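Local coordinates for glycoside Hydrolase (Bacteroides uniformis, PDB 5T99), which probably hydrolyses galactose-containing sugars released from agarose, as a family 2 glycoside hydrolase that here binds D-galacto-isofagomine, at residues M471-G476 with G492-S497; S496-S501 with Y532-E537; I307-V312 with R546-F551. All coordinates share one frame; numbering follows the deposited sequence.

Contact 1: M471-G476 with G492-S497; sequences MNYKPG and GSETSS. With GIF (D-galacto-isofagomine), chain C.
Part of the pocket that binds D-galacto-isofagomine is built here, where Tyr473, Glu494 and Ser497 meet at the ends of two parallel barrel strands. The hydroxyl of Tyr473 gives Glu494 OE2 a very short hydrogen bond, OH to OE2 2.5 Å, with ring and carboxylate planes at 90°. That same OE2 also accepts the ligand's ring nitrogen, GIF N, at 2.6 Å, so two donors grip one oxygen. Beyond CG the chain of Glu494 is extended (chi2 -176°), which carries the carboxylate out to the sugar mimic. Ser497 works alongside: its OG stands 2.7 Å from Tyr473 OH and is hydrogen-bonded to GIF O at 2.9 Å. Behind this, Tyr473 N donates to Glu494 O at 2.9 Å, and that carbonyl oxygen also lies over the centre of the tyrosine ring. Ser493 OG donates to Asn472 OD1 at 2.5 Å, meeting it almost in line with the C=O bond and so fixing which way the amide is turned; ND2 then faces Glu417, to which it is hydrogen-bonded. Glu494 OE1 is salt-bridged to Arg346, and Trp553 packs on Tyr473, Glu494 and Ser497. Strands 468-472 and 490-495 are neighbours in the barrel sheet, joined through helix 478-484 as a beta-alpha-beta unit; Met471 packs on Tyr478 and Val481 of that helix.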
ATOM      1  N   MET A 471       1.696  -4.878 -19.661  1.00 16.95           N
ATOM      2  CA  MET A 471       2.904  -4.309 -20.281  1.00 17.37           C
ATOM      3  C   MET A 471       3.500  -3.182 -19.435  1.00 17.31           C
ATOM      4  O   MET A 471       2.789  -2.257 -19.030  1.00 16.87           O
ATOM      5  CB  MET A 471       2.583  -3.768 -21.673  1.00 17.88           C
ATOM      6  CG  MET A 471       2.059  -4.819 -22.625  1.00 18.38           C
ATOM      7  SD  MET A 471       1.776  -4.154 -24.265  1.00 19.21           S
ATOM      8  CE  MET A 471       3.413  -4.272 -24.950  1.00 19.57           C
ATOM      9  N   ASN A 472       4.805  -3.260 -19.185  1.00 17.45           N
ATOM     10  CA  ASN A 472       5.537  -2.196 -18.498  1.00 17.60           C
ATOM     11  C   ASN A 472       6.235  -1.288 -19.498  1.00 18.27           C
ATOM     12  O   ASN A 472       7.137  -1.730 -20.203  1.00 19.46           O
ATOM     13  CB  ASN A 472       6.571  -2.788 -17.551  1.00 17.57           C
ATOM     14  CG  ASN A 472       5.948  -3.449 -16.354  1.00 17.19           C
ATOM     15  OD1 ASN A 472       4.752  -3.761 -16.354  1.00 16.97           O
ATOM     16  ND2 ASN A 472       6.746  -3.643 -15.304  1.00 17.06           N
ATOM     17  N   TYR A 473       5.793  -0.031 -19.564  1.00 19.32           N
ATOM     18  CA  TYR A 473       6.434   1.052 -20.346  1.00 19.47           C
ATOM     19  C   TYR A 473       6.478   0.821 -21.857  1.00 20.77           C
ATOM     20  O   TYR A 473       7.522   1.018 -22.488  1.00 20.78           O
ATOM     21  CB  TYR A 473       7.831   1.347 -19.809  1.00 18.43           C
ATOM     22  CG  TYR A 473       7.852   1.536 -18.313  1.00 18.07           C
ATOM     23  CD1 TYR A 473       7.360   2.711 -17.727  1.00 17.74           C
ATOM     24  CD2 TYR A 473       8.351   0.539 -17.476  1.00 17.51           C
ATOM     25  CE1 TYR A 473       7.376   2.886 -16.348  1.00 17.16           C
ATOM     26  CE2 TYR A 473       8.366   0.708 -16.105  1.00 17.48           C
ATOM     27  CZ  TYR A 473       7.881   1.887 -15.554  1.00 16.99           C
ATOM     28  OH  TYR A 473       7.900   2.042 -14.211  1.00 16.59           O
ATOM     29  N   LYS A 474       5.339   0.426 -22.432  1.00 21.24           N
ATOM     30  CA  LYS A 474       5.264   0.113 -23.865  1.00 22.03           C
ATOM     31  C   LYS A 474       4.071   0.743 -24.608  1.00 21.76           C
ATOM     32  O   LYS A 474       3.501   0.102 -25.507  1.00 21.74           O
ATOM     33  CB  LYS A 474       5.225  -1.418 -24.045  1.00 22.63           C
ATOM     34  CG  LYS A 474       6.411  -2.163 -23.464  1.00 23.48           C
ATOM     35  CD  LYS A 474       7.698  -1.894 -24.231  1.00 23.70           C
ATOM     36  CE  LYS A 474       8.863  -2.623 -23.583  1.00 24.22           C
ATOM     37  NZ  LYS A 474       9.248  -2.024 -22.273  1.00 24.80           N
ATOM     38  N   PRO A 475       3.703   1.999 -24.278  1.00 21.70           N
ATOM     39  CA  PRO A 475       2.546   2.616 -24.958  1.00 21.89           C
ATOM     40  C   PRO A 475       2.722   2.719 -26.470  1.00 21.47           C
ATOM     41  O   PRO A 475       1.748   2.572 -27.205  1.00 21.46           O
ATOM     42  CB  PRO A 475       2.447   4.001 -24.311  1.00 22.34           C
ATOM     43  CG  PRO A 475       3.830   4.307 -23.842  1.00 22.34           C
ATOM     44  CD  PRO A 475       4.422   2.979 -23.439  1.00 22.52           C
ATOM     45  N   GLY A 476       3.962   2.918 -26.919  1.00 21.84           N
ATOM     46  CA  GLY A 476       4.299   2.894 -28.340  1.00 21.85           C
ATOM     47  C   GLY A 476       4.041   1.569 -29.039  1.00 22.28           C
ATOM     48  O   GLY A 476       3.861   1.539 -30.264  1.00 21.63           O
ATOM     49  N   GLY A 492      -1.751  -1.695 -18.989  1.00 15.29           N
ATOM     50  CA  GLY A 492      -0.432  -1.172 -18.667  1.00 15.21           C
ATOM     51  C   GLY A 492      -0.130  -1.465 -17.217  1.00 15.30           C
ATOM     52  O   GLY A 492      -0.610  -0.762 -16.323  1.00 15.70           O
ATOM     53  N   SER A 493       0.658  -2.506 -16.967  1.00 15.25           N
ATOM     54  CA  SER A 493       0.984  -2.890 -15.584  1.00 15.11           C
ATOM     55  C   SER A 493       1.935  -1.926 -14.885  1.00 15.70           C
ATOM     56  O   SER A 493       1.971  -1.887 -13.656  1.00 16.14           O
ATOM     57  CB  SER A 493       1.509  -4.322 -15.512  1.00 14.68           C
ATOM     58  OG  SER A 493       2.370  -4.620 -16.590  1.00 14.37           O
ATOM     59  N   GLU A 494       2.703  -1.155 -15.647  1.00 16.45           N
ATOM     60  CA  GLU A 494       3.593  -0.141 -15.068  1.00 17.57           C
ATOM     61  C   GLU A 494       3.791   0.966 -16.105  1.00 18.53           C
ATOM     62  O   GLU A 494       4.082   0.678 -17.275  1.00 18.87           O
ATOM     63  CB  GLU A 494       4.918  -0.771 -14.642  1.00 17.87           C
ATOM     64  CG  GLU A 494       5.451  -0.307 -13.306  1.00 18.27           C
ATOM     65  CD  GLU A 494       6.811  -0.911 -13.005  1.00 19.05           C
ATOM     66  OE1 GLU A 494       6.852  -2.090 -12.610  1.00 18.57           O
ATOM     67  OE2 GLU A 494       7.844  -0.206 -13.164  1.00 19.73           O
ATOM     68  N   THR A 495       3.586   2.223 -15.711  1.00 18.69           N
ATOM     69  CA  THR A 495       3.564   3.312 -16.690  1.00 18.91           C
ATOM     70  C   THR A 495       4.255   4.586 -16.197  1.00 19.60           C
ATOM     71  O   THR A 495       4.384   4.828 -14.989  1.00 19.67           O
ATOM     72  CB  THR A 495       2.120   3.637 -17.152  1.00 18.96           C
ATOM     73  OG1 THR A 495       1.325   4.098 -16.050  1.00 19.50           O
ATOM     74  CG2 THR A 495       1.447   2.413 -17.757  1.00 19.22           C
ATOM     75  N   SER A 496       4.678   5.382 -17.175  1.00 19.97           N
ATOM     76  CA  SER A 496       5.333   6.676 -17.000  1.00 20.64           C
ATOM     77  C   SER A 496       6.767   6.549 -16.480  1.00 21.02           C
ATOM     78  O   SER A 496       7.682   6.594 -17.267  1.00 21.30           O
ATOM     79  CB  SER A 496       4.493   7.648 -16.147  1.00 20.64           C
ATOM     80  OG  SER A 496       5.009   8.961 -16.240  1.00 20.57           O
ATOM     81  N   SER A 497       6.953   6.362 -15.173  1.00 22.12           N
ATOM     82  CA  SER A 497       8.266   6.527 -14.506  1.00 23.01           C
ATOM     83  C   SER A 497       8.898   7.928 -14.688  1.00 23.81           C
ATOM     84  O   SER A 497      10.111   8.098 -14.555  1.00 23.93           O
ATOM     85  CB  SER A 497       9.251   5.399 -14.886  1.00 22.79           C
ATOM     86  OG  SER A 497       9.239   4.378 -13.904  1.00 22.72           O
TER
HETATM   87  C   GIF C 901      10.243  -1.959 -11.823  1.00 18.07           C
HETATM   88  N   GIF C 901      10.204  -1.219 -13.075  1.00 18.35           N
HETATM   89  O   GIF C 901      11.627   2.944 -13.252  1.00 18.41           O
HETATM   90  C1  GIF C 901      10.154  -1.003 -10.650  1.00 17.93           C
HETATM   91  O1  GIF C 901      12.475  -0.382 -10.701  1.00 18.58           O
HETATM   92  C2  GIF C 901      11.152   0.144 -10.785  1.00 18.30           C
HETATM   93  O2  GIF C 901      10.413  -1.718  -9.444  1.00 16.65           O
HETATM   94  C3  GIF C 901      10.978   0.890 -12.104  1.00 18.41           C
HETATM   95  C4  GIF C 901      11.075  -0.075 -13.281  1.00 18.45           C
HETATM   96  C5  GIF C 901      12.019   2.002 -12.243  1.00 18.53           C

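Contact 2: S496-S501 with Y532-E537; sequences SSCTSS and YPPDIE
Ser496 and Tyr532 form a small, buried polar clasp between the loop leaving strand 490-495 and the residues that lead into helix 534-543. Two hydrogen bonds run in opposite senses between this one pair. Tyr532 N donates to Ser496 O at 3.0 Å, and Ser496 OG donates in return to Tyr532 O at 2.8 Å, striking that carbonyl nearly end-on. Pointing OG opposite the backbone N (chi1 -167°) directs it to this oxygen, and a weak bond from Cys498 N to Ser496 OG, 3.3 Å, ties the hydroxyl back to its own loop. Both segments belong to the long crossover of a TIM barrel, which runs from strand 490-495 through helix 534-543 to strand 549-552. With CG between its own backbone N and carbonyl carbon (chi1 47°), Tyr532 sets one ring face against Ser496 CA, a CH-pi contact 4.0 Å from CA to the ring centroid. At the far end of the ring, Tyr532 OH donates to Glu537 OE1 at 2.6 Å, which pins the tyrosine to the first turn of the helix. Nearby, Cys498 CB touches Pro534 CD at 4.1 Å, while Tyr603 and Leu602 of helix 598-607 pack against Pro534 from outside the contact.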
ATOM      1  N   SER A 496       4.678   5.382 -17.175  1.00 19.97           N
ATOM      2  CA  SER A 496       5.333   6.676 -17.000  1.00 20.64           C
ATOM      3  C   SER A 496       6.767   6.549 -16.480  1.00 21.02           C
ATOM      4  O   SER A 496       7.682   6.594 -17.267  1.00 21.30           O
ATOM      5  CB  SER A 496       4.493   7.648 -16.147  1.00 20.64           C
ATOM      6  OG  SER A 496       5.009   8.961 -16.240  1.00 20.57           O
ATOM      7  N   SER A 497       6.953   6.362 -15.173  1.00 22.12           N
ATOM      8  CA  SER A 497       8.266   6.527 -14.506  1.00 23.01           C
ATOM      9  C   SER A 497       8.898   7.928 -14.688  1.00 23.81           C
ATOM     10  O   SER A 497      10.111   8.098 -14.555  1.00 23.93           O
ATOM     11  CB  SER A 497       9.251   5.399 -14.886  1.00 22.79           C
ATOM     12  OG  SER A 497       9.239   4.378 -13.904  1.00 22.72           O
ATOM     13  N   CYS A 498       8.048   8.926 -14.938  1.00 25.18           N
ATOM     14  CA  CYS A 498       8.430  10.325 -14.935  1.00 25.04           C
ATOM     15  C   CYS A 498       8.869  10.669 -13.514  1.00 25.31           C
ATOM     16  O   CYS A 498       8.316  10.157 -12.530  1.00 25.04           O
ATOM     17  CB  CYS A 498       7.227  11.182 -15.351  1.00 26.12           C
ATOM     18  SG  CYS A 498       7.550  12.944 -15.619  1.00 28.58           S
ATOM     19  N   THR A 499       9.884  11.513 -13.411  1.00 25.39           N
ATOM     20  CA  THR A 499      10.446  11.900 -12.127  1.00 25.00           C
ATOM     21  C   THR A 499      10.298  13.400 -11.905  1.00 24.71           C
ATOM     22  O   THR A 499      10.319  14.186 -12.860  1.00 24.70           O
ATOM     23  CB  THR A 499      11.932  11.509 -12.048  1.00 24.92           C
ATOM     24  OG1 THR A 499      12.629  12.044 -13.181  1.00 24.77           O
ATOM     25  CG2 THR A 499      12.069  10.005 -12.050  1.00 24.79           C
ATOM     26  N   SER A 500      10.168  13.780 -10.637  1.00 24.47           N
ATOM     27  CA  SER A 500      10.137  15.181 -10.233  1.00 24.59           C
ATOM     28  C   SER A 500      10.417  15.325  -8.742  1.00 25.23           C
ATOM     29  O   SER A 500      10.253  14.374  -7.974  1.00 25.50           O
ATOM     30  CB  SER A 500       8.794  15.820 -10.579  1.00 24.70           C
ATOM     31  OG  SER A 500       7.712  15.154  -9.963  1.00 24.76           O
ATOM     32  N   SER A 501      10.889  16.505  -8.352  1.00 25.81           N
ATOM     33  CA  SER A 501      10.979  16.896  -6.944  1.00 26.44           C
ATOM     34  C   SER A 501       9.885  17.932  -6.705  1.00 26.44           C
ATOM     35  O   SER A 501       9.661  18.793  -7.562  1.00 25.98           O
ATOM     36  CB  SER A 501      12.354  17.488  -6.623  1.00 26.96           C
ATOM     37  OG  SER A 501      13.409  16.596  -6.970  1.00 26.41           O
ATOM     38  N   TYR A 532       8.617   8.233 -19.638  1.00 23.16           N
ATOM     39  CA  TYR A 532       7.932   9.197 -20.487  1.00 24.12           C
ATOM     40  C   TYR A 532       6.896   9.937 -19.648  1.00 24.87           C
ATOM     41  O   TYR A 532       6.440   9.404 -18.634  1.00 26.74           O
ATOM     42  CB  TYR A 532       7.254   8.500 -21.679  1.00 24.35           C
ATOM     43  CG  TYR A 532       6.452   7.273 -21.301  1.00 24.09           C
ATOM     44  CD1 TYR A 532       5.113   7.382 -20.935  1.00 24.06           C
ATOM     45  CD2 TYR A 532       7.029   6.007 -21.301  1.00 23.65           C
ATOM     46  CE1 TYR A 532       4.371   6.271 -20.583  1.00 23.49           C
ATOM     47  CE2 TYR A 532       6.290   4.879 -20.950  1.00 24.03           C
ATOM     48  CZ  TYR A 532       4.955   5.021 -20.587  1.00 23.21           C
ATOM     49  OH  TYR A 532       4.194   3.935 -20.222  1.00 21.60           O
ATOM     50  N   PRO A 533       6.508  11.159 -20.061  1.00 25.10           N
ATOM     51  CA  PRO A 533       5.539  11.902 -19.246  1.00 24.46           C
ATOM     52  C   PRO A 533       4.153  11.253 -19.264  1.00 23.05           C
ATOM     53  O   PRO A 533       3.843  10.535 -20.198  1.00 23.07           O
ATOM     54  CB  PRO A 533       5.485  13.290 -19.911  1.00 24.81           C
ATOM     55  CG  PRO A 533       6.606  13.322 -20.888  1.00 25.71           C
ATOM     56  CD  PRO A 533       6.871  11.899 -21.279  1.00 25.76           C
ATOM     57  N   PRO A 534       3.320  11.518 -18.243  1.00 22.44           N
ATOM     58  CA  PRO A 534       1.950  10.979 -18.198  1.00 22.30           C
ATOM     59  C   PRO A 534       1.109  11.229 -19.457  1.00 22.49           C
ATOM     60  O   PRO A 534       0.261  10.390 -19.809  1.00 22.76           O
ATOM     61  CB  PRO A 534       1.335  11.699 -16.993  1.00 22.02           C
ATOM     62  CG  PRO A 534       2.488  11.962 -16.092  1.00 22.31           C
ATOM     63  CD  PRO A 534       3.662  12.235 -16.997  1.00 22.42           C
ATOM     64  N   ASP A 535       1.353  12.362 -20.116  1.00 21.94           N
ATOM     65  CA  ASP A 535       0.625  12.766 -21.335  1.00 22.24           C
ATOM     66  C   ASP A 535       0.700  11.674 -22.419  1.00 21.69           C
ATOM     67  O   ASP A 535      -0.269  11.448 -23.149  1.00 20.56           O
ATOM     68  CB  ASP A 535       1.187  14.087 -21.931  1.00 22.70           C
ATOM     69  CG  ASP A 535       1.477  15.167 -20.877  1.00 23.25           C
ATOM     70  OD1 ASP A 535       1.103  16.350 -21.073  1.00 22.89           O
ATOM     71  OD2 ASP A 535       2.113  14.834 -19.857  1.00 24.49           O
ATOM     72  N   ILE A 536       1.863  11.022 -22.516  1.00 21.70           N
ATOM     73  CA  ILE A 536       2.103   9.949 -23.490  1.00 22.43           C
ATOM     74  C   ILE A 536       1.224   8.727 -23.191  1.00 21.70           C
ATOM     75  O   ILE A 536       0.648   8.144 -24.116  1.00 21.46           O
ATOM     76  CB  ILE A 536       3.611   9.550 -23.533  1.00 23.30           C
ATOM     77  CG1 ILE A 536       4.463  10.682 -24.125  1.00 24.00           C
ATOM     78  CG2 ILE A 536       3.847   8.250 -24.303  1.00 23.30           C
ATOM     79  CD1 ILE A 536       4.259  10.920 -25.613  1.00 24.64           C
ATOM     80  N   GLU A 537       1.115   8.339 -21.919  1.00 20.84           N
ATOM     81  CA  GLU A 537       0.237   7.210 -21.566  1.00 20.57           C
ATOM     82  C   GLU A 537      -1.234   7.547 -21.849  1.00 20.55           C
ATOM     83  O   GLU A 537      -1.945   6.744 -22.467  1.00 19.69           O
ATOM     84  CB  GLU A 537       0.412   6.776 -20.113  1.00 20.22           C
ATOM     85  CG  GLU A 537      -0.199   5.410 -19.796  1.00 20.57           C
ATOM     86  CD  GLU A 537       0.425   4.252 -20.554  1.00 20.32           C
ATOM     87  OE1 GLU A 537       1.661   4.260 -20.771  1.00 20.66           O
ATOM     88  OE2 GLU A 537      -0.324   3.326 -20.910  1.00 19.30           O
TER

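Contact 3: I307-V312 with R546-F551; sequences IRFNGV and RFMGEF
Phe309 and Phe551 both hold CG beside the backbone N (chi1 -50° and -73°), which brings their rings together although they stand on different strands. The rings are inclined at 44°, neither stacked nor edge-to-face, and the closest pair is Phe309 CD2 to Phe551 CE2 at 3.6 Å. On its other flank the Phe309 ring meets Met548, CE2 to CB 3.6 Å, the two side chains running side by side. Phe551 also lays CD1 against Gly311 CA at 3.7 Å, a place that any side chain on that glycine would invade. An alanine at position Phe551 is likely to open a gap beside Phe309 and Gly311 and let the Phe309 ring turn more freely. The backbones are zipped in parallel register: Phe309 N to Met548 O, 2.9 Å, is followed by Glu550 N to Phe309 O, also 2.9 Å, and by a weak bond from Gly311 N to Glu550 O. Arg308 adds a weak, bent bond from NH1 to Phe547 O, while its NH2 reaches Pro545 O. Strand 305-313 thus pairs with strand 549-552, closing the TIM barrel between its first and last parallel strands; Ala344 of strand 344-346 packs against both phenylalanines, and helix 534-543 lies against Glu550.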
ATOM      1  N   ILE A 307     -14.998  -1.497 -16.216  1.00 25.70           N
ATOM      2  CA  ILE A 307     -14.169  -0.752 -15.278  1.00 24.84           C
ATOM      3  C   ILE A 307     -12.866  -0.423 -16.013  1.00 24.04           C
ATOM      4  O   ILE A 307     -12.415  -1.201 -16.850  1.00 23.04           O
ATOM      5  CB  ILE A 307     -13.919  -1.556 -13.966  1.00 25.13           C
ATOM      6  CG1 ILE A 307     -13.200  -0.706 -12.920  1.00 24.95           C
ATOM      7  CG2 ILE A 307     -13.114  -2.836 -14.198  1.00 25.16           C
ATOM      8  CD1 ILE A 307     -13.041  -1.405 -11.580  1.00 24.83           C
ATOM      9  N   ARG A 308     -12.290   0.740 -15.720  1.00 24.06           N
ATOM     10  CA  ARG A 308     -10.961   1.105 -16.209  1.00 24.57           C
ATOM     11  C   ARG A 308     -10.050   1.401 -15.035  1.00 22.15           C
ATOM     12  O   ARG A 308     -10.477   2.003 -14.056  1.00 22.36           O
ATOM     13  CB  ARG A 308     -11.032   2.314 -17.139  1.00 27.37           C
ATOM     14  CG  ARG A 308     -12.028   2.112 -18.268  1.00 30.67           C
ATOM     15  CD  ARG A 308     -11.886   3.113 -19.403  1.00 32.87           C
ATOM     16  NE  ARG A 308     -12.372   2.547 -20.669  1.00 36.04           N
ATOM     17  CZ  ARG A 308     -11.704   1.677 -21.447  1.00 36.48           C
ATOM     18  NH1 ARG A 308     -10.489   1.225 -21.106  1.00 36.34           N
ATOM     19  NH2 ARG A 308     -12.265   1.248 -22.584  1.00 35.28           N
ATOM     20  N   PHE A 309      -8.791   0.995 -15.144  1.00 20.10           N
ATOM     21  CA  PHE A 309      -7.826   1.190 -14.073  1.00 18.90           C
ATOM     22  C   PHE A 309      -7.104   2.533 -14.197  1.00 18.19           C
ATOM     23  O   PHE A 309      -6.219   2.714 -15.033  1.00 18.46           O
ATOM     24  CB  PHE A 309      -6.808   0.040 -14.027  1.00 18.67           C
ATOM     25  CG  PHE A 309      -7.427  -1.328 -14.044  1.00 18.19           C
ATOM     26  CD1 PHE A 309      -8.475  -1.647 -13.190  1.00 18.51           C
ATOM     27  CD2 PHE A 309      -6.944  -2.305 -14.898  1.00 18.26           C
ATOM     28  CE1 PHE A 309      -9.045  -2.916 -13.208  1.00 18.67           C
ATOM     29  CE2 PHE A 309      -7.498  -3.574 -14.917  1.00 18.75           C
ATOM     30  CZ  PHE A 309      -8.554  -3.884 -14.073  1.00 18.46           C
ATOM     31  N   ASN A 310      -7.527   3.478 -13.365  1.00 17.54           N
ATOM     32  CA  ASN A 310      -6.730   4.646 -12.997  1.00 16.94           C
ATOM     33  C   ASN A 310      -5.889   4.222 -11.812  1.00 16.63           C
ATOM     34  O   ASN A 310      -6.235   4.501 -10.663  1.00 16.43           O
ATOM     35  CB  ASN A 310      -7.628   5.802 -12.573  1.00 16.87           C
ATOM     36  CG  ASN A 310      -8.505   6.292 -13.688  1.00 17.18           C
ATOM     37  OD1 ASN A 310      -8.210   6.092 -14.862  1.00 17.93           O
ATOM     38  ND2 ASN A 310      -9.602   6.936 -13.326  1.00 17.63           N
ATOM     39  N   GLY A 311      -4.771   3.554 -12.099  1.00 16.54           N
ATOM     40  CA  GLY A 311      -4.035   2.795 -11.088  1.00 16.10           C
ATOM     41  C   GLY A 311      -2.710   3.386 -10.684  1.00 15.62           C
ATOM     42  O   GLY A 311      -2.145   4.208 -11.394  1.00 15.31           O
ATOM     43  N   VAL A 312      -2.213   2.933  -9.539  1.00 15.53           N
ATOM     44  CA  VAL A 312      -0.888   3.293  -9.064  1.00 15.90           C
ATOM     45  C   VAL A 312      -0.190   2.064  -8.484  1.00 16.01           C
ATOM     46  O   VAL A 312      -0.841   1.173  -7.914  1.00 15.92           O
ATOM     47  CB  VAL A 312      -0.918   4.436  -8.018  1.00 15.58           C
ATOM     48  CG1 VAL A 312      -1.671   5.634  -8.567  1.00 15.92           C
ATOM     49  CG2 VAL A 312      -1.540   3.990  -6.709  1.00 15.74           C
ATOM     50  N   ARG A 546      -9.159  -1.087 -25.820  1.00 21.77           N
ATOM     51  CA  ARG A 546      -9.099  -2.448 -25.278  1.00 20.79           C
ATOM     52  C   ARG A 546      -8.214  -2.543 -24.040  1.00 19.13           C
ATOM     53  O   ARG A 546      -8.452  -3.392 -23.186  1.00 19.01           O
ATOM     54  CB  ARG A 546      -8.639  -3.460 -26.349  1.00 20.86           C
ATOM     55  CG  ARG A 546      -9.639  -3.663 -27.501  1.00 21.06           C
ATOM     56  CD  ARG A 546      -9.229  -4.761 -28.486  1.00 21.15           C
ATOM     57  NE  ARG A 546      -8.862  -5.999 -27.783  1.00 21.84           N
ATOM     58  CZ  ARG A 546      -7.836  -6.813 -28.069  1.00 22.20           C
ATOM     59  NH1 ARG A 546      -7.010  -6.600 -29.093  1.00 22.67           N
ATOM     60  NH2 ARG A 546      -7.637  -7.887 -27.310  1.00 22.61           N
ATOM     61  N   PHE A 547      -7.187  -1.697 -23.954  1.00 17.96           N
ATOM     62  CA  PHE A 547      -6.334  -1.667 -22.768  1.00 16.99           C
ATOM     63  C   PHE A 547      -7.176  -1.263 -21.554  1.00 16.74           C
ATOM     64  O   PHE A 547      -7.905  -0.276 -21.593  1.00 15.86           O
ATOM     65  CB  PHE A 547      -5.100  -0.762 -22.952  1.00 16.62           C
ATOM     66  CG  PHE A 547      -3.911  -1.480 -23.537  1.00 16.45           C
ATOM     67  CD1 PHE A 547      -2.747  -1.645 -22.804  1.00 15.77           C
ATOM     68  CD2 PHE A 547      -3.974  -2.029 -24.826  1.00 16.73           C
ATOM     69  CE1 PHE A 547      -1.672  -2.336 -23.332  1.00 15.71           C
ATOM     70  CE2 PHE A 547      -2.890  -2.725 -25.362  1.00 16.01           C
ATOM     71  CZ  PHE A 547      -1.741  -2.874 -24.610  1.00 15.72           C
ATOM     72  N   MET A 548      -7.078  -2.063 -20.491  1.00 16.85           N
ATOM     73  CA  MET A 548      -7.969  -1.953 -19.336  1.00 16.42           C
ATOM     74  C   MET A 548      -7.630  -0.761 -18.465  1.00 16.80           C
ATOM     75  O   MET A 548      -8.472  -0.328 -17.659  1.00 17.24           O
ATOM     76  CB  MET A 548      -7.903  -3.217 -18.481  1.00 16.15           C
ATOM     77  CG  MET A 548      -8.342  -4.481 -19.207  1.00 15.77           C
ATOM     78  SD  MET A 548      -7.989  -5.953 -18.244  1.00 15.24           S
ATOM     79  CE  MET A 548      -8.396  -7.225 -19.434  1.00 15.02           C
ATOM     80  N   GLY A 549      -6.398  -0.263 -18.602  1.00 16.50           N
ATOM     81  CA  GLY A 549      -5.933   0.925 -17.884  1.00 16.72           C
ATOM     82  C   GLY A 549      -4.430   0.910 -17.651  1.00 16.62           C
ATOM     83  O   GLY A 549      -3.691   0.191 -18.329  1.00 15.80           O
ATOM     84  N   GLU A 550      -3.997   1.690 -16.662  1.00 16.77           N
ATOM     85  CA  GLU A 550      -2.596   1.833 -16.326  1.00 16.97           C
ATOM     86  C   GLU A 550      -2.352   1.786 -14.826  1.00 17.06           C
ATOM     87  O   GLU A 550      -3.246   2.043 -14.028  1.00 17.38           O
ATOM     88  CB  GLU A 550      -2.054   3.144 -16.883  1.00 17.50           C
ATOM     89  CG  GLU A 550      -2.687   4.416 -16.324  1.00 17.93           C
ATOM     90  CD  GLU A 550      -1.970   5.669 -16.804  1.00 18.26           C
ATOM     91  OE1 GLU A 550      -0.723   5.717 -16.695  1.00 18.00           O
ATOM     92  OE2 GLU A 550      -2.652   6.598 -17.293  1.00 18.06           O
ATOM     93  N   PHE A 551      -1.117   1.470 -14.456  1.00 17.08           N
ATOM     94  CA  PHE A 551      -0.688   1.502 -13.078  1.00 17.05           C
ATOM     95  C   PHE A 551       0.639   2.263 -13.034  1.00 17.37           C
ATOM     96  O   PHE A 551       1.665   1.751 -13.479  1.00 17.14           O
ATOM     97  CB  PHE A 551      -0.571   0.072 -12.549  1.00 17.47           C
ATOM     98  CG  PHE A 551      -1.911  -0.604 -12.309  1.00 17.23           C
ATOM     99  CD1 PHE A 551      -2.510  -0.567 -11.054  1.00 17.16           C
ATOM    100  CD2 PHE A 551      -2.575  -1.265 -13.344  1.00 16.94           C
ATOM    101  CE1 PHE A 551      -3.735  -1.185 -10.832  1.00 17.28           C
ATOM    102  CE2 PHE A 551      -3.803  -1.872 -13.129  1.00 16.94           C
ATOM    103  CZ  PHE A 551      -4.389  -1.831 -11.874  1.00 16.95           C
TER

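Going from the N terminus, strand 305-313 comes first and opens contact 3, which is completed only after more than 230 residues and encloses the other two. Inside that span, contact 1 closes a short loop of 15 residues around helix 478-484. Contact 2 closes a second loop of 30 residues, whose modelled part has neither helix nor strand; contacts 1 and 2 run on in series, overlapping at Ser496 and Ser497 and neither nesting nor crossing. From there helix 534-543 leads to strand 549-552, which lies between strands 490-495 and 305-313. Contacts 1 and 3 therefore join through the sheet, with Thr495 OG1 probably hydrogen-bonded to Glu550 OE1, while Glu537 of contact 2 packs on both Thr495 and Glu550.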